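Local coordinates for putative Nitroreductase (Anabaena variabilis ATCC 29413, PDB 3EO7), which binds flavin mononucleotide and is probably an FMN-dependent oxidoreductase built from two nitroreductase-family regions in one chain, at residues His457-Asn468 with Ala500-Gly508; Ala99-Ala109 with Arg184-Asn195. All blocks are in the same frame, centred on the assembly; numbering follows the deposited sequence.

Overall arrangement
Contact 1 (457-468 with 500-508) belongs to the second nitroreductase-family region of the chain and contact 2 (99-109 with 184-195) to the first; their centres lie about 11 Å apart and both touch the flavin. Helices 452-473 and 181-202 meet between them. Gln-465 NE2 of contact 1 is 2.8 Å from Asn-195 OD1 of contact 2, a probable hydrogen bond, and Tyr-503 OH probably bonds His-191 NE2 at 2.7 Å. Tyr-503 and His-191 both reach the methyl-bearing end of the isoalloxazine, while Ser-102 holds the ribityl chain. FMN thus bridges two related halves, consistent with a fused counterpart of the nitroreductase homodimer, which binds flavin at its subunit interface.

Contact 1: His457-Asn468 with Ala500-Gly508. With FMN (flavin mononucleotide), chain B.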
# COMPACT_ATOMS: atom_id res chain seq x y z
N HIS A 457 -2.11 -7.71 -0.51
CA HIS A 457 -1.14 -6.89 -1.23
C HIS A 457 -1.25 -5.44 -0.78
O HIS A 457 -0.24 -4.78 -0.58
CB HIS A 457 -1.30 -7.09 -2.75
CG HIS A 457 -0.72 -8.37 -3.24
ND1 HIS A 457 -1.37 -9.59 -3.12
CD2 HIS A 457 0.48 -8.64 -3.80
CE1 HIS A 457 -0.61 -10.54 -3.62
NE2 HIS A 457 0.53 -10.01 -4.02
N MSE A 458 -2.49 -4.95 -0.57
CA MSE A 458 -2.64 -3.58 -0.05
C MSE A 458 -2.03 -3.47 1.36
O MSE A 458 -1.34 -2.50 1.67
CB MSE A 458 -4.08 -3.12 -0.08
CG MSE A 458 -4.52 -2.79 -1.51
SE MSE A 458 -6.30 -2.01 -1.57
CE MSE A 458 -7.38 -3.55 -1.24
N ASP A 459 -2.26 -4.45 2.22
CA ASP A 459 -1.68 -4.40 3.56
C ASP A 459 -0.14 -4.42 3.52
O ASP A 459 0.50 -3.69 4.27
CB ASP A 459 -2.20 -5.53 4.44
CG ASP A 459 -3.59 -5.26 5.00
OD1 ASP A 459 -4.09 -4.09 4.92
OD2 ASP A 459 -4.20 -6.25 5.53
N ALA A 460 0.44 -5.27 2.66
CA ALA A 460 1.89 -5.33 2.52
C ALA A 460 2.47 -4.01 2.03
O ALA A 460 3.51 -3.54 2.54
CB ALA A 460 2.30 -6.49 1.59
N GLY A 461 1.80 -3.38 1.07
CA GLY A 461 2.23 -2.06 0.60
C GLY A 461 2.13 -0.99 1.68
O GLY A 461 2.96 -0.10 1.76
N HIS A 462 1.10 -1.08 2.52
CA HIS A 462 0.89 -0.16 3.63
C HIS A 462 2.06 -0.31 4.63
O HIS A 462 2.72 0.67 5.00
CB HIS A 462 -0.50 -0.42 4.24
CG HIS A 462 -0.90 0.49 5.36
ND1 HIS A 462 -2.19 0.51 5.84
CD2 HIS A 462 -0.21 1.39 6.12
CE1 HIS A 462 -2.28 1.36 6.85
NE2 HIS A 462 -1.10 1.92 7.03
N LEU A 463 2.35 -1.54 5.05
CA LEU A 463 3.53 -1.80 5.89
C LEU A 463 4.78 -1.27 5.19
O LEU A 463 5.62 -0.61 5.81
CB LEU A 463 3.66 -3.30 6.18
CG LEU A 463 2.60 -3.94 7.07
CD1 LEU A 463 2.83 -5.47 7.11
CD2 LEU A 463 2.62 -3.32 8.51
N GLY A 464 4.92 -1.58 3.91
CA GLY A 464 6.05 -1.12 3.12
C GLY A 464 6.24 0.39 3.19
O GLY A 464 7.34 0.89 3.34
N GLN A 465 5.14 1.14 3.13
CA GLN A 465 5.31 2.59 3.11
C GLN A 465 5.84 3.09 4.45
O GLN A 465 6.63 4.02 4.49
CB GLN A 465 4.03 3.30 2.71
CG GLN A 465 4.20 4.80 2.52
CD GLN A 465 5.10 5.20 1.34
OE1 GLN A 465 5.60 4.36 0.61
NE2 GLN A 465 5.29 6.52 1.15
N ARG A 466 5.37 2.47 5.54
CA ARG A 466 5.86 2.86 6.85
C ARG A 466 7.35 2.56 6.94
O ARG A 466 8.11 3.36 7.46
CB ARG A 466 5.08 2.16 7.95
CG ARG A 466 3.60 2.58 8.03
CD ARG A 466 2.88 1.92 9.20
NE ARG A 466 3.28 2.44 10.51
CZ ARG A 466 2.60 3.36 11.21
NH1 ARG A 466 1.49 3.86 10.72
NH2 ARG A 466 3.02 3.78 12.40
N LEU A 467 7.77 1.42 6.41
CA LEU A 467 9.19 1.06 6.40
C LEU A 467 10.01 2.03 5.55
O LEU A 467 11.11 2.41 5.93
CB LEU A 467 9.41 -0.39 5.86
CG LEU A 467 9.04 -1.59 6.72
CD1 LEU A 467 8.96 -2.89 5.88
CD2 LEU A 467 10.09 -1.72 7.85
N ASN A 468 9.50 2.39 4.36
CA ASN A 468 10.18 3.32 3.47
C ASN A 468 10.38 4.70 4.15
O ASN A 468 11.47 5.25 4.13
CB ASN A 468 9.45 3.50 2.12
CG ASN A 468 9.78 2.41 1.10
OD1 ASN A 468 10.40 2.70 0.07
ND2 ASN A 468 9.39 1.17 1.38
N ALA A 500 3.33 -17.95 1.11
CA ALA A 500 3.62 -17.39 -0.21
C ALA A 500 4.20 -15.99 0.01
O ALA A 500 3.61 -15.19 0.72
CB ALA A 500 2.38 -17.29 -1.05
N VAL A 501 5.34 -15.70 -0.59
CA VAL A 501 5.92 -14.36 -0.51
C VAL A 501 5.06 -13.41 -1.35
O VAL A 501 4.77 -13.71 -2.53
CB VAL A 501 7.38 -14.34 -1.01
CG1 VAL A 501 7.89 -12.91 -1.10
CG2 VAL A 501 8.29 -15.20 -0.09
N ILE A 502 4.64 -12.32 -0.72
CA ILE A 502 3.80 -11.27 -1.32
C ILE A 502 4.61 -10.04 -1.72
O ILE A 502 4.36 -9.43 -2.74
CB ILE A 502 2.72 -10.82 -0.26
CG1 ILE A 502 1.85 -12.01 0.16
CG2 ILE A 502 1.85 -9.68 -0.77
CD1 ILE A 502 1.25 -12.70 -1.01
N TYR A 503 5.60 -9.66 -0.90
CA TYR A 503 6.34 -8.44 -1.17
C TYR A 503 7.69 -8.50 -0.49
O TYR A 503 7.85 -9.23 0.48
CB TYR A 503 5.51 -7.25 -0.66
CG TYR A 503 5.96 -5.85 -1.04
CD1 TYR A 503 6.49 -5.57 -2.30
CD2 TYR A 503 5.77 -4.80 -0.15
CE1 TYR A 503 6.88 -4.30 -2.65
CE2 TYR A 503 6.14 -3.49 -0.50
CZ TYR A 503 6.67 -3.25 -1.76
OH TYR A 503 7.03 -2.02 -2.14
N ILE A 504 8.62 -7.73 -1.04
CA ILE A 504 9.99 -7.61 -0.55
C ILE A 504 10.32 -6.13 -0.40
O ILE A 504 9.99 -5.31 -1.26
CB ILE A 504 10.99 -8.24 -1.55
CG1 ILE A 504 10.69 -9.72 -1.69
CG2 ILE A 504 12.45 -7.91 -1.19
CD1 ILE A 504 11.57 -10.44 -2.75
N THR A 505 10.96 -5.80 0.71
CA THR A 505 11.46 -4.45 0.96
C THR A 505 12.94 -4.55 1.37
O THR A 505 13.26 -5.17 2.37
CB THR A 505 10.67 -3.70 2.03
OG1 THR A 505 9.30 -3.59 1.68
CG2 THR A 505 11.29 -2.27 2.29
N THR A 506 13.81 -3.94 0.56
CA THR A 506 15.24 -3.91 0.79
C THR A 506 15.58 -2.67 1.59
O THR A 506 14.93 -1.64 1.45
CB THR A 506 16.08 -3.93 -0.53
OG1 THR A 506 15.80 -2.75 -1.31
CG2 THR A 506 15.79 -5.23 -1.37
N LEU A 507 16.60 -2.81 2.43
CA LEU A 507 17.08 -1.77 3.28
C LEU A 507 18.61 -1.76 3.24
O LEU A 507 19.26 -2.81 3.32
CB LEU A 507 16.63 -2.02 4.72
CG LEU A 507 15.13 -2.05 4.97
CD1 LEU A 507 14.79 -2.71 6.31
CD2 LEU A 507 14.61 -0.59 4.87
N GLY A 508 19.18 -0.58 3.19
CA GLY A 508 20.64 -0.45 3.13
C GLY A 508 21.09 0.96 3.37
O GLY A 508 20.36 1.75 3.96
N1 FMN B . 12.49 -0.37 -7.62
C2 FMN B . 13.48 -1.20 -8.12
O2 FMN B . 14.58 -0.76 -8.42
N3 FMN B . 13.28 -2.53 -8.36
C4 FMN B . 12.08 -3.13 -8.14
O4 FMN B . 12.02 -4.38 -8.19
C4A FMN B . 11.06 -2.34 -7.62
N5 FMN B . 9.80 -2.87 -7.43
C5A FMN B . 8.80 -2.09 -6.82
C6 FMN B . 7.55 -2.62 -6.50
C7 FMN B . 6.55 -1.84 -5.92
C7M FMN B . 5.24 -2.49 -5.47
C8 FMN B . 6.79 -0.50 -5.65
C8M FMN B . 5.82 0.34 -4.85
C9 FMN B . 8.04 0.06 -5.95
C9A FMN B . 9.04 -0.73 -6.54
N10 FMN B . 10.28 -0.18 -6.86
C10 FMN B . 11.28 -0.97 -7.37
C1' FMN B . 10.52 1.32 -6.81
C2' FMN B . 9.89 2.06 -7.97
O2' FMN B . 10.73 1.93 -9.14
C3' FMN B . 9.70 3.53 -7.58
O3' FMN B . 8.71 3.63 -6.55
C4' FMN B . 9.36 4.45 -8.76
O4' FMN B . 10.44 4.46 -9.74
C5' FMN B . 9.08 5.86 -8.27
O5' FMN B . 10.17 6.40 -7.57
P FMN B . 10.06 6.89 -6.07
O1P FMN B . 9.73 5.67 -5.21
O2P FMN B . 11.43 7.47 -5.75
O3P FMN B . 8.99 7.93 -5.96
O HOH W 1 3.16 -10.39 -5.01
O HOH W 2 8.70 -1.39 0.16
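Asn-468 of the helix, with Thr-505 and Tyr-503 of the strand, grips a single water. The water accepts from Asn-468 ND2 at 2.9 Å. It is also bonded to Thr-505 OG1 (2.7 Å) and to Tyr-503 OH. Asn-468 ND2 also donates to Gly-464 O at 2.9 Å, from 51° above the carbonyl plane, which fixes the turn of the amide. The chi1 of -169° carries the Tyr-503 ring away from its own N, bringing its edge to Ala-460 O and Gly-464 CA; Gly-464, with no side chain, lets CE2 of the ring come up to its CA. Tyr-503 CE1 is 3.7 Å from the flavin methyl C7M, and the hydroxyl also bonds His-191 of helix 181-202. Toward the start of the strand Ile-502 CG2 sits over one face of His-457, 3.5 Å from the ring centroid. A second water, in the plane of that ring, joins His-457 NE2 to Ile-502 O, while ND1 bonds Tyr-453. A classic beta bulge opposite His-437 turns both Ile-502 and Tyr-503 toward the helix. Helix and strand are therefore joined by apolar packing and bridging waters, with Tyr-503 held between the helix and the flavin.

Contact 2: Ala99-Ala109 with Arg184-Asn195; sequences AAPSAGGLYPA and RICLDTGHLLGN. With FMN (flavin mononucleotide), chain B.
Asp-188 of helix 181-202 forms the tight centre, its carboxylate clasped by the loop that follows strand 93-98. OD1 takes the backbone N-H of Ala-103 on its syn side at 2.8 Å in a nearly straight bond (172°), and OD2 receives Ser-102 OG at 2.7 Å from above the carboxylate plane. Pro-108 presses in across it, with CD 3.1 Å from Asp-188 OD2. Ser-102 OG, swung away from its own N (chi1 166°), also accepts from Tyr-107 N, so one hydroxyl ties the loop to itself and to the helix. The backbone of the same residue meets the cofactor: Ser-102 N donates to FMN O3' at 3.0 Å. The Ala-103 methyl lies against C6 and C7 of the flavin. Pro-101 CG stands over one face of His-191, 3.7 Å from the ring centroid; the nitrogens of that ring bond Tyr-503 and Gln-465. Two turns farther along the helix from Asp-188, Asn-195 ND2 reaches Ala-99 O at 3.0 Å from well above the carbonyl plane; the same oxygen also accepts from Arg-334 NE, and Asn-195 OD1 bonds Gln-465 NE2. Packing is looser where water intervenes. One molecule donates to both Pro-101 O and Asp-188 O, carbonyl oxygens 4.4 Å apart. Another, on the Ala-103 side from which the loop runs on to partly exposed Gly-104 and Gly-105, donates to Ala-103 O and gives Asp-188 OD2 a donor besides Ser-102 OG. Replacing Asp-188 with an alanine would probably leave Ser-102 OG and Ala-103 N without their acceptor and let the loop shift beside the flavin. The carboxylate thus does two things: OD1 touches flavin methyl C8M at 3.5 Å, and both oxygens hold Ser-102 and Ala-103, which contact the cofactor themselves.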
# COMPACT_ATOMS: atom_id res chain seq x y z
N ALA A 99 4.49 11.21 -4.04
CA ALA A 99 4.58 10.92 -2.61
C ALA A 99 4.54 9.42 -2.35
O ALA A 99 5.11 8.93 -1.37
CB ALA A 99 3.45 11.63 -1.83
N ALA A 100 3.78 8.69 -3.16
CA ALA A 100 3.71 7.24 -3.06
C ALA A 100 4.60 6.62 -4.17
O ALA A 100 4.55 7.09 -5.31
CB ALA A 100 2.28 6.74 -3.27
N PRO A 101 5.39 5.58 -3.82
CA PRO A 101 6.18 4.84 -4.80
C PRO A 101 5.22 4.01 -5.66
O PRO A 101 4.05 3.86 -5.30
CB PRO A 101 7.08 3.94 -3.96
CG PRO A 101 6.25 3.72 -2.69
CD PRO A 101 5.56 5.03 -2.45
N SER A 102 5.70 3.52 -6.79
CA SER A 102 4.87 2.69 -7.67
C SER A 102 5.77 1.81 -8.51
O SER A 102 6.78 2.31 -9.06
CB SER A 102 4.03 3.55 -8.62
OG SER A 102 3.47 2.80 -9.70
N ALA A 103 5.43 0.53 -8.58
CA ALA A 103 6.20 -0.43 -9.41
C ALA A 103 6.26 0.12 -10.83
O ALA A 103 5.25 0.46 -11.46
CB ALA A 103 5.52 -1.79 -9.39
N GLY A 104 7.49 0.24 -11.34
CA GLY A 104 7.72 0.77 -12.67
C GLY A 104 7.48 2.25 -12.87
O GLY A 104 7.56 2.75 -14.02
N GLY A 105 7.15 2.98 -11.80
CA GLY A 105 6.79 4.38 -11.92
C GLY A 105 5.56 4.52 -12.83
O GLY A 105 5.48 5.42 -13.64
N LEU A 106 4.59 3.65 -12.64
CA LEU A 106 3.40 3.56 -13.52
C LEU A 106 2.11 4.19 -12.97
O LEU A 106 1.21 4.54 -13.74
CB LEU A 106 3.19 2.09 -13.91
CG LEU A 106 4.36 1.50 -14.72
CD1 LEU A 106 4.16 -0.01 -14.93
CD2 LEU A 106 4.61 2.26 -16.02
N TYR A 107 2.02 4.33 -11.65
CA TYR A 107 0.91 5.03 -10.99
C TYR A 107 -0.50 4.58 -11.36
O TYR A 107 -1.33 5.39 -11.79
CB TYR A 107 1.07 6.57 -11.14
CG TYR A 107 2.44 6.94 -10.73
CD1 TYR A 107 2.82 6.85 -9.40
CD2 TYR A 107 3.41 7.26 -11.68
CE1 TYR A 107 4.14 7.13 -9.00
CE2 TYR A 107 4.71 7.53 -11.29
CZ TYR A 107 5.08 7.45 -9.95
OH TYR A 107 6.40 7.66 -9.59
N PRO A 108 -0.79 3.29 -11.13
CA PRO A 108 -2.14 2.77 -11.39
C PRO A 108 -3.23 3.43 -10.53
O PRO A 108 -4.38 3.53 -10.96
CB PRO A 108 -2.01 1.27 -11.07
CG PRO A 108 -0.88 1.21 -10.06
CD PRO A 108 0.09 2.26 -10.57
N ALA A 109 -2.88 3.90 -9.33
CA ALA A 109 -3.90 4.45 -8.43
C ALA A 109 -4.40 5.83 -8.82
O ALA A 109 -3.63 6.66 -9.33
CB ALA A 109 -3.37 4.47 -6.96
N ARG A 184 1.17 -5.81 -8.45
CA ARG A 184 1.82 -4.50 -8.36
C ARG A 184 0.81 -3.37 -8.07
O ARG A 184 1.08 -2.48 -7.27
CB ARG A 184 2.63 -4.16 -9.63
CG ARG A 184 3.59 -5.25 -10.09
CD ARG A 184 4.65 -5.63 -9.09
NE ARG A 184 5.66 -6.43 -9.78
CZ ARG A 184 5.55 -7.73 -10.05
NH1 ARG A 184 4.57 -8.47 -9.56
NH2 ARG A 184 6.48 -8.30 -10.79
N ILE A 185 -0.35 -3.42 -8.72
CA ILE A 185 -1.39 -2.44 -8.51
C ILE A 185 -1.81 -2.40 -7.05
O ILE A 185 -1.95 -1.34 -6.44
CB ILE A 185 -2.62 -2.79 -9.38
CG1 ILE A 185 -2.36 -2.42 -10.84
CG2 ILE A 185 -3.90 -2.04 -8.89
CD1 ILE A 185 -3.37 -3.03 -11.84
N CYS A 186 -2.03 -3.58 -6.46
CA CYS A 186 -2.47 -3.63 -5.07
C CYS A 186 -1.38 -3.17 -4.10
O CYS A 186 -1.68 -2.48 -3.13
CB CYS A 186 -3.00 -5.01 -4.74
SG CYS A 186 -4.58 -5.38 -5.63
N LEU A 187 -0.14 -3.57 -4.36
CA LEU A 187 1.01 -3.09 -3.56
C LEU A 187 1.12 -1.58 -3.65
O LEU A 187 1.26 -0.91 -2.62
CB LEU A 187 2.32 -3.74 -4.04
CG LEU A 187 2.36 -5.25 -3.75
CD1 LEU A 187 3.49 -5.91 -4.57
CD2 LEU A 187 2.53 -5.47 -2.25
N ASP A 188 1.12 -1.04 -4.87
CA ASP A 188 1.19 0.41 -5.11
C ASP A 188 0.09 1.13 -4.30
O ASP A 188 0.32 2.17 -3.67
CB ASP A 188 0.97 0.77 -6.58
CG ASP A 188 2.14 0.43 -7.48
OD1 ASP A 188 3.16 -0.15 -7.02
OD2 ASP A 188 2.01 0.75 -8.69
N THR A 189 -1.12 0.58 -4.39
CA THR A 189 -2.25 1.15 -3.69
C THR A 189 -2.03 1.10 -2.19
O THR A 189 -2.29 2.08 -1.52
CB THR A 189 -3.54 0.48 -4.12
OG1 THR A 189 -3.75 0.71 -5.53
CG2 THR A 189 -4.72 1.00 -3.30
N GLY A 190 -1.51 -0.02 -1.65
CA GLY A 190 -1.21 -0.11 -0.24
C GLY A 190 -0.24 0.96 0.24
O GLY A 190 -0.42 1.51 1.31
N HIS A 191 0.76 1.28 -0.58
CA HIS A 191 1.71 2.35 -0.25
C HIS A 191 0.96 3.68 -0.11
O HIS A 191 1.20 4.45 0.85
CB HIS A 191 2.85 2.48 -1.29
CG HIS A 191 3.98 1.51 -1.10
ND1 HIS A 191 5.06 1.78 -0.29
CD2 HIS A 191 4.18 0.26 -1.58
CE1 HIS A 191 5.89 0.74 -0.31
NE2 HIS A 191 5.39 -0.19 -1.10
N LEU A 192 0.08 3.96 -1.06
CA LEU A 192 -0.76 5.16 -0.98
C LEU A 192 -1.63 5.17 0.28
O LEU A 192 -1.77 6.20 0.94
CB LEU A 192 -1.60 5.27 -2.24
CG LEU A 192 -2.69 6.34 -2.26
CD1 LEU A 192 -2.09 7.73 -2.01
CD2 LEU A 192 -3.35 6.26 -3.66
N LEU A 193 -2.22 4.03 0.63
CA LEU A 193 -2.99 3.92 1.87
C LEU A 193 -2.15 4.27 3.09
O LEU A 193 -2.66 4.93 4.01
CB LEU A 193 -3.60 2.53 2.06
CG LEU A 193 -4.61 2.02 1.00
CD1 LEU A 193 -5.18 0.67 1.48
CD2 LEU A 193 -5.71 3.05 0.73
N GLY A 194 -0.88 3.81 3.12
CA GLY A 194 0.04 4.19 4.22
C GLY A 194 0.23 5.71 4.26
O GLY A 194 0.21 6.33 5.34
N ASN A 195 0.38 6.35 3.11
CA ASN A 195 0.50 7.83 3.13
C ASN A 195 -0.78 8.49 3.61
O ASN A 195 -0.74 9.49 4.33
CB ASN A 195 0.82 8.43 1.76
CG ASN A 195 2.24 8.26 1.35
OD1 ASN A 195 3.12 7.88 2.16
ND2 ASN A 195 2.49 8.52 0.08
N1 FMN B . 12.49 -0.37 -7.62
C2 FMN B . 13.48 -1.20 -8.12
O2 FMN B . 14.58 -0.76 -8.42
N3 FMN B . 13.28 -2.53 -8.36
C4 FMN B . 12.08 -3.13 -8.14
O4 FMN B . 12.02 -4.38 -8.19
C4A FMN B . 11.06 -2.34 -7.62
N5 FMN B . 9.80 -2.87 -7.43
C5A FMN B . 8.80 -2.09 -6.82
C6 FMN B . 7.55 -2.62 -6.50
C7 FMN B . 6.55 -1.84 -5.92
C7M FMN B . 5.24 -2.49 -5.47
C8 FMN B . 6.79 -0.50 -5.65
C8M FMN B . 5.82 0.34 -4.85
C9 FMN B . 8.04 0.06 -5.95
C9A FMN B . 9.04 -0.73 -6.54
N10 FMN B . 10.28 -0.18 -6.86
C10 FMN B . 11.28 -0.97 -7.37
C1' FMN B . 10.52 1.32 -6.81
C2' FMN B . 9.89 2.06 -7.97
O2' FMN B . 10.73 1.93 -9.14
C3' FMN B . 9.70 3.53 -7.58
O3' FMN B . 8.71 3.63 -6.55
C4' FMN B . 9.36 4.45 -8.76
O4' FMN B . 10.44 4.46 -9.74
C5' FMN B . 9.08 5.86 -8.27
O5' FMN B . 10.17 6.40 -7.57
P FMN B . 10.06 6.89 -6.07
O1P FMN B . 9.73 5.67 -5.21
O2P FMN B . 11.43 7.47 -5.75
O3P FMN B . 8.99 7.93 -5.96
O HOH W 3 1.20 4.16 -5.53
O HOH W 4 2.62 -0.48 -11.08